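Local structure of COG0778: Nitroreductase (Streptococcus pneumoniae, 2B67) at residues V72-D86 against L168-V182. The protein binds flavin mononucleotide and, as a member of the nitroreductase family, probably catalyses electron transfer from a reduced nicotinamide cofactor to an acceptor. Residues are numbered along the deposited sequence; the frame is centred on the assembly and turned at random.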
ATOM      1  N   VAL A  72       4.664 -20.903   2.896  1.00 16.63           N
ATOM      2  CA  VAL A  72       4.163 -20.730   4.235  1.00 16.48           C
ATOM      3  C   VAL A  72       4.652 -21.850   5.190  1.00 17.39           C
ATOM      4  O   VAL A  72       4.918 -21.586   6.375  1.00 17.10           O
ATOM      5  CB  VAL A  72       2.631 -20.557   4.268  1.00 15.37           C
ATOM      6  CG1 VAL A  72       2.152 -20.280   5.709  1.00 15.76           C
ATOM      7  CG2 VAL A  72       2.211 -19.403   3.353  1.00 14.06           C
ATOM      8  N   SER A  73       4.788 -23.078   4.686  1.00 18.55           N
ATOM      9  CA  SER A  73       5.283 -24.200   5.536  1.00 18.60           C
ATOM     10  C   SER A  73       6.711 -23.994   5.975  1.00 18.33           C
ATOM     11  O   SER A  73       7.035 -24.287   7.138  1.00 18.78           O
ATOM     12  CB  SER A  73       5.235 -25.547   4.802  1.00 19.65           C
ATOM     13  OG  SER A  73       3.916 -25.946   4.537  1.00 21.05           O
ATOM     14  N   SER A  74       7.557 -23.513   5.069  0.50 18.22           N
ATOM     15  CA  SER A  74       8.978 -23.351   5.372  0.50 18.50           C
ATOM     16  C   SER A  74       9.318 -22.086   6.127  0.50 17.82           C
ATOM     17  O   SER A  74      10.133 -22.140   7.048  0.50 17.35           O
ATOM     18  CB  SER A  74       9.815 -23.407   4.110  0.50 18.73           C
ATOM     19  OG  SER A  74       9.753 -24.705   3.565  0.50 21.98           O
ATOM     20  N   ALA A  75       8.712 -20.955   5.740  1.00 16.83           N
ATOM     21  CA  ALA A  75       9.075 -19.666   6.331  1.00 16.39           C
ATOM     22  C   ALA A  75       9.037 -19.741   7.860  1.00 15.97           C
ATOM     23  O   ALA A  75       8.074 -20.227   8.429  1.00 16.16           O
ATOM     24  CB  ALA A  75       8.192 -18.543   5.813  1.00 16.17           C
ATOM     25  N   PRO A  76      10.114 -19.278   8.532  1.00 16.81           N
ATOM     26  CA  PRO A  76      10.132 -19.374  10.003  1.00 16.42           C
ATOM     27  C   PRO A  76       8.939 -18.601  10.602  1.00 15.83           C
ATOM     28  O   PRO A  76       8.420 -18.959  11.663  1.00 15.97           O
ATOM     29  CB  PRO A  76      11.456 -18.699  10.379  1.00 16.32           C
ATOM     30  CG  PRO A  76      12.268 -18.679   9.171  1.00 17.65           C
ATOM     31  CD  PRO A  76      11.352 -18.658   7.995  1.00 15.88           C
ATOM     32  N   VAL A  77       8.515 -17.548   9.902  1.00 14.19           N
ATOM     33  CA  VAL A  77       7.445 -16.680  10.376  1.00 13.07           C
ATOM     34  C   VAL A  77       6.558 -16.329   9.198  1.00 12.93           C
ATOM     35  O   VAL A  77       7.058 -16.116   8.099  1.00 13.23           O
ATOM     36  CB  VAL A  77       8.006 -15.354  10.995  1.00 12.30           C
ATOM     37  CG1 VAL A  77       6.867 -14.384  11.393  1.00 12.37           C
ATOM     38  CG2 VAL A  77       8.884 -15.649  12.164  1.00 12.55           C
ATOM     39  N   THR A  78       5.253 -16.247   9.455  1.00 12.64           N
ATOM     40  CA  THR A  78       4.289 -15.663   8.530  1.00 13.03           C
ATOM     41  C   THR A  78       3.445 -14.663   9.311  1.00 13.62           C
ATOM     42  O   THR A  78       2.998 -14.929  10.419  1.00 13.55           O
ATOM     43  CB  THR A  78       3.363 -16.697   7.861  1.00 12.26           C
ATOM     44  OG1 THR A  78       4.143 -17.579   7.051  1.00 11.51           O
ATOM     45  CG2 THR A  78       2.279 -15.983   6.956  1.00 12.01           C
ATOM     46  N   ILE A  79       3.269 -13.492   8.723  1.00 14.07           N
ATOM     47  CA  ILE A  79       2.515 -12.433   9.357  1.00 13.48           C
ATOM     48  C   ILE A  79       1.261 -12.380   8.558  1.00 13.85           C
ATOM     49  O   ILE A  79       1.318 -12.097   7.355  1.00 14.81           O
ATOM     50  CB  ILE A  79       3.253 -11.071   9.291  1.00 12.95           C
ATOM     51  CG1 ILE A  79       4.524 -11.118  10.136  1.00 14.46           C
ATOM     52  CG2 ILE A  79       2.339  -9.968   9.799  1.00 13.60           C
ATOM     53  CD1 ILE A  79       5.562 -10.045   9.810  1.00 15.50           C
ATOM     54  N   ALA A  80       0.140 -12.715   9.189  1.00 12.52           N
ATOM     55  CA  ALA A  80      -1.150 -12.506   8.570  1.00 12.63           C
ATOM     56  C   ALA A  80      -1.621 -11.084   8.837  1.00 12.26           C
ATOM     57  O   ALA A  80      -1.842 -10.720   9.979  1.00 12.40           O
ATOM     58  CB  ALA A  80      -2.172 -13.528   9.097  1.00 12.59           C
ATOM     59  N   LEU A  81      -1.763 -10.277   7.783  1.00 11.91           N
ATOM     60  CA  LEU A  81      -2.222  -8.896   7.917  1.00 12.20           C
ATOM     61  C   LEU A  81      -3.733  -8.885   7.778  1.00 12.22           C
ATOM     62  O   LEU A  81      -4.269  -9.287   6.733  1.00 11.87           O
ATOM     63  CB  LEU A  81      -1.598  -7.983   6.846  1.00 11.28           C
ATOM     64  CG  LEU A  81      -2.090  -6.534   6.725  1.00 12.95           C
ATOM     65  CD1 LEU A  81      -1.893  -5.761   8.047  1.00 13.66           C
ATOM     66  CD2 LEU A  81      -1.310  -5.827   5.636  1.00 12.26           C
ATOM     67  N   PHE A  82      -4.409  -8.427   8.833  1.00 12.36           N
ATOM     68  CA  PHE A  82      -5.886  -8.298   8.853  1.00 12.52           C
ATOM     69  C   PHE A  82      -6.254  -6.807   8.846  1.00 12.88           C
ATOM     70  O   PHE A  82      -5.468  -5.943   9.285  1.00 12.07           O
ATOM     71  CB  PHE A  82      -6.494  -8.909  10.144  1.00 12.87           C
ATOM     72  CG  PHE A  82      -6.471 -10.424  10.191  1.00 14.75           C
ATOM     73  CD1 PHE A  82      -5.280 -11.108  10.427  1.00 13.64           C
ATOM     74  CD2 PHE A  82      -7.637 -11.158   9.975  1.00 14.25           C
ATOM     75  CE1 PHE A  82      -5.263 -12.488  10.465  1.00 14.63           C
ATOM     76  CE2 PHE A  82      -7.631 -12.538  10.026  1.00 14.86           C
ATOM     77  CZ  PHE A  82      -6.434 -13.210  10.270  1.00 14.26           C
ATOM     78  N   THR A  83      -7.458  -6.502   8.383  1.00 12.81           N
ATOM     79  CA  THR A  83      -7.970  -5.155   8.513  1.00 13.72           C
ATOM     80  C   THR A  83      -9.301  -5.222   9.261  1.00 13.84           C
ATOM     81  O   THR A  83     -10.001  -6.241   9.214  1.00 12.92           O
ATOM     82  CB  THR A  83      -8.179  -4.498   7.154  1.00 14.63           C
ATOM     83  OG1 THR A  83      -8.931  -5.397   6.336  1.00 16.87           O
ATOM     84  CG2 THR A  83      -6.834  -4.229   6.468  1.00 14.17           C
ATOM     85  N   ASP A  84      -9.629  -4.110   9.915  1.00 13.24           N
ATOM     86  CA  ASP A  84     -10.814  -3.951  10.745  1.00 12.69           C
ATOM     87  C   ASP A  84     -12.025  -3.610   9.920  1.00 12.44           C
ATOM     88  O   ASP A  84     -12.156  -2.480   9.449  1.00 13.12           O
ATOM     89  CB  ASP A  84     -10.574  -2.812  11.757  1.00 12.58           C
ATOM     90  CG  ASP A  84     -11.459  -2.916  13.005  1.00 14.00           C
ATOM     91  OD1 ASP A  84     -12.564  -3.514  12.924  1.00 14.11           O
ATOM     92  OD2 ASP A  84     -11.049  -2.362  14.059  1.00 14.93           O
ATOM     93  N   THR A  85     -12.942  -4.560   9.777  1.00 12.17           N
ATOM     94  CA  THR A  85     -14.124  -4.304   8.998  1.00 13.37           C
ATOM     95  C   THR A  85     -15.147  -3.432   9.731  1.00 14.99           C
ATOM     96  O   THR A  85     -16.084  -2.961   9.101  1.00 15.39           O
ATOM     97  CB  THR A  85     -14.827  -5.594   8.542  1.00 13.43           C
ATOM     98  OG1 THR A  85     -15.339  -6.271   9.704  1.00 12.96           O
ATOM     99  CG2 THR A  85     -13.815  -6.516   7.764  1.00 12.21           C
ATOM    100  N   ASP A  86     -14.973  -3.240  11.046  1.00 16.50           N
ATOM    101  CA  ASP A  86     -15.838  -2.351  11.826  1.00 17.01           C
ATOM    102  C   ASP A  86     -15.125  -1.007  11.983  1.00 16.84           C
ATOM    103  O   ASP A  86     -14.426  -0.734  12.985  1.00 15.29           O
ATOM    104  CB  ASP A  86     -16.190  -2.950  13.203  1.00 17.70           C
ATOM    105  CG  ASP A  86     -17.463  -2.287  13.833  1.00 20.36           C
ATOM    106  OD1 ASP A  86     -17.765  -1.117  13.495  1.00 20.96           O
ATOM    107  OD2 ASP A  86     -18.174  -2.945  14.640  1.00 22.99           O
ATOM    108  N   LEU A 168      -6.455 -19.222  12.625  1.00 19.42           N
ATOM    109  CA  LEU A 168      -5.615 -18.376  13.462  1.00 18.91           C
ATOM    110  C   LEU A 168      -6.293 -17.864  14.735  1.00 19.62           C
ATOM    111  O   LEU A 168      -5.664 -17.130  15.506  1.00 19.56           O
ATOM    112  CB  LEU A 168      -5.058 -17.191  12.643  1.00 18.54           C
ATOM    113  CG  LEU A 168      -4.180 -17.545  11.446  1.00 17.20           C
ATOM    114  CD1 LEU A 168      -3.499 -16.330  10.831  1.00 14.34           C
ATOM    115  CD2 LEU A 168      -3.144 -18.553  11.866  1.00 10.63           C
ATOM    116  N   GLU A 169      -7.562 -18.231  14.936  1.00 19.31           N
ATOM    117  CA  GLU A 169      -8.337 -17.832  16.116  1.00 21.17           C
ATOM    118  C   GLU A 169      -8.403 -16.315  16.273  1.00 20.26           C
ATOM    119  O   GLU A 169      -8.039 -15.759  17.317  1.00 20.58           O
ATOM    120  CB  GLU A 169      -7.816 -18.508  17.406  1.00 20.68           C
ATOM    121  CG  GLU A 169      -7.726 -20.019  17.269  1.00 23.80           C
ATOM    122  CD  GLU A 169      -7.159 -20.726  18.511  1.00 26.33           C
ATOM    123  OE1 GLU A 169      -6.584 -20.051  19.422  1.00 29.87           O
ATOM    124  OE2 GLU A 169      -7.287 -21.981  18.552  1.00 33.18           O
ATOM    125  N   ILE A 170      -8.879 -15.653  15.225  1.00 19.20           N
ATOM    126  CA  ILE A 170      -9.011 -14.202  15.220  1.00 18.31           C
ATOM    127  C   ILE A 170     -10.486 -13.867  14.960  1.00 18.66           C
ATOM    128  O   ILE A 170     -11.105 -14.461  14.078  1.00 18.23           O
ATOM    129  CB  ILE A 170      -8.153 -13.577  14.082  1.00 17.85           C
ATOM    130  CG1 ILE A 170      -6.663 -13.936  14.226  1.00 14.86           C
ATOM    131  CG2 ILE A 170      -8.477 -12.087  13.965  1.00 16.17           C
ATOM    132  CD1 ILE A 170      -5.903 -13.268  15.441  1.00 16.86           C
ATOM    133  N   GLU A 171     -11.027 -12.911  15.708  1.00 19.71           N
ATOM    134  CA  GLU A 171     -12.406 -12.432  15.528  1.00 22.11           C
ATOM    135  C   GLU A 171     -12.786 -12.072  14.088  1.00 21.74           C
ATOM    136  O   GLU A 171     -12.000 -11.417  13.371  1.00 22.07           O
ATOM    137  CB  GLU A 171     -12.693 -11.231  16.452  1.00 22.68           C
ATOM    138  CG  GLU A 171     -12.712 -11.580  17.941  1.00 29.26           C
ATOM    139  CD  GLU A 171     -13.804 -12.593  18.341  1.00 37.17           C
ATOM    140  OE1 GLU A 171     -14.879 -12.643  17.688  1.00 39.93           O
ATOM    141  OE2 GLU A 171     -13.579 -13.335  19.327  1.00 40.11           O
ATOM    142  N   ASP A 172     -13.989 -12.483  13.682  1.00 20.87           N
ATOM    143  CA  ASP A 172     -14.484 -12.303  12.317  1.00 20.82           C
ATOM    144  C   ASP A 172     -14.623 -10.832  11.903  1.00 19.97           C
ATOM    145  O   ASP A 172     -14.718 -10.510  10.701  1.00 19.61           O
ATOM    146  CB  ASP A 172     -15.832 -12.999  12.142  1.00 22.05           C
ATOM    147  CG  ASP A 172     -15.713 -14.511  12.064  1.00 25.65           C
ATOM    148  OD1 ASP A 172     -14.630 -15.048  11.723  1.00 26.86           O
ATOM    149  OD2 ASP A 172     -16.726 -15.189  12.347  1.00 30.97           O
ATOM    150  N   ARG A 173     -14.664  -9.947  12.904  1.00 18.92           N
ATOM    151  CA  ARG A 173     -14.600  -8.504  12.682  1.00 17.57           C
ATOM    152  C   ARG A 173     -13.350  -8.169  11.813  1.00 16.12           C
ATOM    153  O   ARG A 173     -13.381  -7.262  11.033  1.00 15.23           O
ATOM    154  CB  ARG A 173     -14.581  -7.760  14.036  1.00 18.03           C
ATOM    155  CG  ARG A 173     -14.230  -6.272  13.964  1.00 17.08           C
ATOM    156  CD  ARG A 173     -14.234  -5.652  15.366  1.00 18.76           C
ATOM    157  NE  ARG A 173     -13.432  -4.424  15.415  1.00 17.16           N
ATOM    158  CZ  ARG A 173     -13.039  -3.814  16.542  1.00 20.30           C
ATOM    159  NH1 ARG A 173     -12.274  -2.722  16.472  1.00 18.71           N
ATOM    160  NH2 ARG A 173     -13.389  -4.284  17.737  1.00 17.03           N
ATOM    161  N   PHE A 174     -12.272  -8.933  11.966  1.00 15.78           N
ATOM    162  CA  PHE A 174     -11.032  -8.748  11.200  1.00 15.39           C
ATOM    163  C   PHE A 174     -10.988  -9.663   9.976  1.00 14.99           C
ATOM    164  O   PHE A 174     -11.146 -10.887  10.108  1.00 14.74           O
ATOM    165  CB  PHE A 174      -9.834  -8.975  12.133  1.00 15.54           C
ATOM    166  CG  PHE A 174      -9.763  -7.945  13.198  1.00 18.31           C
ATOM    167  CD1 PHE A 174     -10.397  -8.158  14.437  1.00 18.59           C
ATOM    168  CD2 PHE A 174      -9.152  -6.702  12.941  1.00 15.53           C
ATOM    169  CE1 PHE A 174     -10.389  -7.119  15.440  1.00 20.54           C
ATOM    170  CE2 PHE A 174      -9.134  -5.683  13.918  1.00 18.83           C
ATOM    171  CZ  PHE A 174      -9.765  -5.878  15.163  1.00 17.62           C
ATOM    172  N   ARG A 175     -10.807  -9.086   8.784  1.00 14.29           N
ATOM    173  CA  ARG A 175     -10.685  -9.920   7.586  1.00 13.94           C
ATOM    174  C   ARG A 175      -9.231 -10.011   7.119  1.00 13.58           C
ATOM    175  O   ARG A 175      -8.473  -9.020   7.197  1.00 13.15           O
ATOM    176  CB  ARG A 175     -11.579  -9.435   6.449  1.00 13.91           C
ATOM    177  CG  ARG A 175     -11.160  -8.104   5.902  1.00 14.65           C
ATOM    178  CD  ARG A 175     -11.863  -7.808   4.583  1.00 15.99           C
ATOM    179  NE  ARG A 175     -11.162  -6.782   3.807  1.00 15.03           N
ATOM    180  CZ  ARG A 175     -11.684  -6.168   2.739  1.00 16.50           C
ATOM    181  NH1 ARG A 175     -10.986  -5.241   2.084  1.00 11.29           N
ATOM    182  NH2 ARG A 175     -12.939  -6.437   2.358  1.00 15.29           N
ATOM    183  N   PRO A 176      -8.823 -11.207   6.681  1.00 13.56           N
ATOM    184  CA  PRO A 176      -7.449 -11.364   6.245  1.00 14.22           C
ATOM    185  C   PRO A 176      -7.242 -10.666   4.905  1.00 14.46           C
ATOM    186  O   PRO A 176      -8.084 -10.763   4.002  1.00 15.01           O
ATOM    187  CB  PRO A 176      -7.264 -12.894   6.155  1.00 14.45           C
ATOM    188  CG  PRO A 176      -8.654 -13.456   6.024  1.00 15.68           C
ATOM    189  CD  PRO A 176      -9.592 -12.472   6.660  1.00 14.16           C
ATOM    190  N   GLU A 177      -6.166  -9.909   4.796  1.00 14.24           N
ATOM    191  CA  GLU A 177      -5.856  -9.265   3.511  1.00 14.49           C
ATOM    192  C   GLU A 177      -4.737  -9.958   2.734  1.00 14.45           C
ATOM    193  O   GLU A 177      -4.824 -10.112   1.506  1.00 14.79           O
ATOM    194  CB  GLU A 177      -5.487  -7.789   3.734  1.00 14.69           C
ATOM    195  CG  GLU A 177      -6.648  -6.952   4.333  1.00 14.37           C
ATOM    196  CD  GLU A 177      -7.717  -6.555   3.320  1.00 16.93           C
ATOM    197  OE1 GLU A 177      -7.629  -6.906   2.123  1.00 18.32           O
ATOM    198  OE2 GLU A 177      -8.674  -5.894   3.733  1.00 18.15           O
ATOM    199  N   LEU A 178      -3.692 -10.364   3.458  1.00 14.84           N
ATOM    200  CA  LEU A 178      -2.393 -10.802   2.882  1.00 14.92           C
ATOM    201  C   LEU A 178      -1.686 -11.691   3.888  1.00 14.60           C
ATOM    202  O   LEU A 178      -1.812 -11.479   5.107  1.00 14.17           O
ATOM    203  CB  LEU A 178      -1.451  -9.574   2.697  1.00 15.03           C
ATOM    204  CG  LEU A 178      -1.666  -8.519   1.616  1.00 16.18           C
ATOM    205  CD1 LEU A 178      -0.616  -7.394   1.715  1.00 17.87           C
ATOM    206  CD2 LEU A 178      -1.671  -9.145   0.196  1.00 15.94           C
ATOM    207  N   LEU A 179      -0.890 -12.630   3.380  1.00 14.53           N
ATOM    208  CA  LEU A 179       0.080 -13.349   4.200  1.00 15.05           C
ATOM    209  C   LEU A 179       1.456 -12.857   3.765  1.00 14.83           C
ATOM    210  O   LEU A 179       1.749 -12.810   2.577  1.00 15.55           O
ATOM    211  CB  LEU A 179      -0.013 -14.889   4.012  1.00 14.91           C
ATOM    212  CG  LEU A 179      -1.378 -15.563   4.237  1.00 16.88           C
ATOM    213  CD1 LEU A 179      -1.245 -17.101   4.122  1.00 15.59           C
ATOM    214  CD2 LEU A 179      -2.017 -15.167   5.610  1.00 12.05           C
ATOM    215  N   ILE A 180       2.287 -12.497   4.725  1.00 13.92           N
ATOM    216  CA  ILE A 180       3.643 -12.039   4.459  1.00 13.80           C
ATOM    217  C   ILE A 180       4.553 -13.056   5.086  1.00 13.66           C
ATOM    218  O   ILE A 180       4.646 -13.105   6.327  1.00 12.92           O
ATOM    219  CB  ILE A 180       3.994 -10.702   5.184  1.00 13.30           C
ATOM    220  CG1 ILE A 180       2.815  -9.719   5.222  1.00 17.48           C
ATOM    221  CG2 ILE A 180       5.296 -10.129   4.622  1.00 14.43           C
ATOM    222  CD1 ILE A 180       2.720  -8.831   4.129  1.00 17.28           C
ATOM    223  N   THR A 181       5.230 -13.849   4.265  1.00 13.55           N
ATOM    224  CA  THR A 181       6.227 -14.770   4.802  1.00 14.07           C
ATOM    225  C   THR A 181       7.489 -14.018   5.176  1.00 14.69           C
ATOM    226  O   THR A 181       7.857 -13.047   4.522  1.00 13.68           O
ATOM    227  CB  THR A 181       6.577 -15.870   3.815  1.00 13.92           C
ATOM    228  OG1 THR A 181       6.943 -15.277   2.557  1.00 16.81           O
ATOM    229  CG2 THR A 181       5.341 -16.844   3.651  1.00 10.36           C
ATOM    230  N   VAL A 182       8.151 -14.475   6.232  1.00 15.40           N
ATOM    231  CA  VAL A 182       9.318 -13.755   6.756  1.00 14.99           C
ATOM    232  C   VAL A 182      10.451 -14.722   7.014  1.00 16.16           C
ATOM    233  O   VAL A 182      10.255 -15.766   7.640  1.00 15.50           O
ATOM    234  CB  VAL A 182       8.978 -12.951   8.022  1.00 14.61           C
ATOM    235  CG1 VAL A 182      10.186 -12.098   8.425  1.00 13.99           C
ATOM    236  CG2 VAL A 182       7.763 -12.013   7.735  1.00 12.17           C
TER
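Strands 77-84 and 174-182 pair antiparallel, from Val-77 beside Val-182 to Asp-84 beside Phe-174, as the two central strands of the four-stranded sheet in the FMN-binding alpha-beta fold of nitroreductases. A classic beta bulge interrupts the ladder where Glu-177 and Leu-178 both face Leu-81: Leu-81 O takes a good bond from Glu-177 N (2.8 Å) and a weak one from Leu-178 N. On one face Ile-79 CD1 meets Val-182 CG2 at 3.6 Å, while Leu-178, on this same face, comes close to the flavin. On the other, the Phe-82 ring is sandwiched by CH-pi contacts, Ile-170 CG2 over one side and Pro-176 CB over the opposite one, each 4.3 Å from the ring centroid; helix 161-168 adds Val-164. The bulge residue Glu-177 gathers three bonds on OE2: Thr-83 OG1 donates to its anti lone pair (2.7 Å), and Arg-175 grips it side-on through NE and NH1. At the strand ends Arg-173, extended from CG to NE, forms a two-pronged salt bridge with Asp-84, the two planes 30° apart. Arg-173 NH1 donates to the syn lone pair of Asp-84 OD2, an oxygen that also forms a salt bridge with Arg-90. Asp-84 CG lies anti to its own N (chi1 -157°), bringing OD1 within 2.8 Å of Arg-173 NE; Asp-86 N closes an Asx turn onto OD1 from the other face of the carboxylate, 3.1 Å away.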